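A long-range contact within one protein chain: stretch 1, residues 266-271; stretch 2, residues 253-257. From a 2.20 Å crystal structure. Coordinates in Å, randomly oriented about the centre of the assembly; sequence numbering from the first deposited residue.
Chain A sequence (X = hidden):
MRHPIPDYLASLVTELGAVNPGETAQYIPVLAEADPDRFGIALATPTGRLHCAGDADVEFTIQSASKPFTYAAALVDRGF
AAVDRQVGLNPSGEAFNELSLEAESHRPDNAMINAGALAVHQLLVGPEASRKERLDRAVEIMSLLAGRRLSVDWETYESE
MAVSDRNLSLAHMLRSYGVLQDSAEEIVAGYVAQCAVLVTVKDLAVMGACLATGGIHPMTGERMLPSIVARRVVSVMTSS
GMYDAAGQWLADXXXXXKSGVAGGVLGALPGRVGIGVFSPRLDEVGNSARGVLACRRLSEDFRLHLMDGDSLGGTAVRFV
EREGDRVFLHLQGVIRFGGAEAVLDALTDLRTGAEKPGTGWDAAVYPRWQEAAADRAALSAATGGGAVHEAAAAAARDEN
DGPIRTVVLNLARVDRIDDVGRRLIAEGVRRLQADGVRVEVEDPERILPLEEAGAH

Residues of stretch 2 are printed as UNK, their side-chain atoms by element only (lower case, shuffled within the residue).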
# COMPACT_ATOMS: atom_id res chain seq x y z
N LEU A 266 -4.41 -0.91 17.45
CA LEU A 266 -5.16 -1.37 16.30
C LEU A 266 -4.29 -1.27 15.05
O LEU A 266 -3.64 -0.26 14.82
CB LEU A 266 -6.42 -0.51 16.16
CG LEU A 266 -7.48 -0.73 15.06
CD1 LEU A 266 -7.26 0.24 13.93
CD2 LEU A 266 -7.46 -2.17 14.59
N GLY A 267 -4.28 -2.34 14.26
CA GLY A 267 -3.50 -2.35 13.04
C GLY A 267 -4.37 -2.80 11.88
O GLY A 267 -5.27 -3.63 12.06
N ALA A 268 -4.13 -2.25 10.70
CA ALA A 268 -4.91 -2.61 9.53
C ALA A 268 -4.03 -2.48 8.29
O ALA A 268 -3.81 -1.37 7.79
CB ALA A 268 -6.13 -1.72 9.41
N LEU A 269 -3.53 -3.61 7.81
CA LEU A 269 -2.67 -3.65 6.63
C LEU A 269 -3.50 -4.13 5.44
O LEU A 269 -3.83 -5.31 5.32
CB LEU A 269 -1.50 -4.61 6.88
CG LEU A 269 -0.48 -4.73 5.75
CD1 LEU A 269 0.08 -3.35 5.43
CD2 LEU A 269 0.63 -5.69 6.14
N PRO A 270 -3.84 -3.20 4.53
CA PRO A 270 -4.64 -3.51 3.34
C PRO A 270 -4.35 -4.82 2.63
O PRO A 270 -3.21 -5.10 2.26
CB PRO A 270 -4.42 -2.29 2.45
CG PRO A 270 -4.31 -1.19 3.46
CD PRO A 270 -3.39 -1.80 4.50
N GLY A 271 -5.40 -5.60 2.42
CA GLY A 271 -5.27 -6.85 1.71
C GLY A 271 -4.62 -8.00 2.45
O GLY A 271 -4.54 -9.11 1.92
N UNK A 253 7.86 0.57 9.89
CA UNK A 253 6.93 -0.53 10.12
C UNK A 253 6.01 -0.81 8.93
O UNK A 253 5.84 -1.96 8.53
c UNK A 253 6.98 0.27 12.51
c UNK A 253 6.08 -0.25 11.39
c UNK A 253 5.37 -1.51 11.85
N UNK A 254 5.42 0.25 8.39
CA UNK A 254 4.55 0.08 7.24
C UNK A 254 3.19 -0.53 7.54
O UNK A 254 2.54 -1.05 6.63
N UNK A 255 2.77 -0.47 8.80
CA UNK A 255 1.47 -1.03 9.18
C UNK A 255 0.58 0.06 9.78
O UNK A 255 0.78 0.48 10.92
c UNK A 255 2.43 -3.32 9.62
c UNK A 255 2.67 -4.47 10.59
c UNK A 255 0.24 -2.68 10.65
c UNK A 255 1.63 -2.16 10.22
N UNK A 256 -0.41 0.54 9.01
CA UNK A 256 -1.30 1.59 9.52
C UNK A 256 -1.78 1.19 10.92
O UNK A 256 -2.32 0.10 11.10
c UNK A 256 -1.71 1.25 7.20
c UNK A 256 -2.43 1.60 8.49
c UNK A 256 -0.78 0.13 7.64
N UNK A 257 -1.58 2.06 11.90
CA UNK A 257 -1.98 1.72 13.26
C UNK A 257 -2.41 2.88 14.14
O UNK A 257 -2.22 4.05 13.81
c UNK A 257 -0.84 0.96 13.95

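Position 253 carries three side-chain carbons and no other element. One carbon sits on CA and bears the other two, so the side chain forks at its first atom. It makes no contact with stretch 1. A short, all-carbon fork of this kind is valine. Val-253 is buried, with chi1 in the t well.

Position 254 has no side-chain atoms. The backbone stands alone, with phi/psi of 73/20. Positive phi by itself favours glycine, and the residue is the first after a helix to leave helical angles. Its O lies 3.6 Å from CD1 of Leu-269, so a leucine methyl packs against this carbonyl oxygen. The residue is glycine, Gly-254.

Position 255 has four side-chain carbons. The first one forks: one arm is a single carbon, the other is two carbons long. The carbon of the one-carbon arm lies 4.4 Å from N of Ala-268 and 4.5 Å from CA of Gly-267. A fork at the first carbon with unequal arms is isoleucine. In Ile-255 the near carbon is CG2. Chi1 is m and chi2 is t. Gly-267 has no side chain, and an ideal CB built there would come to 3.6 Å from CG2 of Ile-255.

Position 256 has three side-chain carbons, and they close a ring onto the backbone N. O of position 256 takes the hydrogen bond from N of Ala-268, at 3.0 Å and with an angle of 157° at the hydrogen. The same O lies 3.3 Å from CA of Gly-267 in a CA-H...O contact. The ring meets apolar neighbours: one ring carbon is near CD1 of Leu-269, and another is near CD of Pro-270. The ring identifies proline. With N taken into the ring, Pro-256 has no N-H to donate, but its O can accept. CD of Pro-256 is 4.2 Å from CD1 of Leu-269, and CG of Pro-256 is 4.4 Å from CD of Pro-270.

Position 257 has one side-chain carbon and nothing beyond it. CB of position 257 is 4.3 Å from CA of Gly-267. CA of position 257 lies 3.0 Å from O of Leu-266, a second CA-H...O contact. A lone CB makes the residue alanine, Ala-257.

The contact is small, burying 287 Å² over both sides, and its one hydrogen bond runs between backbone atoms. Leu-266 to Leu-269 belong to a strand, and the other stretch meets it through a single antiparallel bridge. Gly-267 and Ala-257 form that bridge as a non-hydrogen-bonded pair. The one hydrogen bond across the stretches lies beside it, from Ala-268 to Pro-256. The CA-H...O contacts add close backbone packing around the bridge. Beyond them, Leu-269 and Pro-270 pack on the ring of Pro-256. Gly-271 takes no part. Side chains therefore add apolar packing, while the polar link is made by main-chain atoms.

Stretch 2, residues 253-257: VGIPA
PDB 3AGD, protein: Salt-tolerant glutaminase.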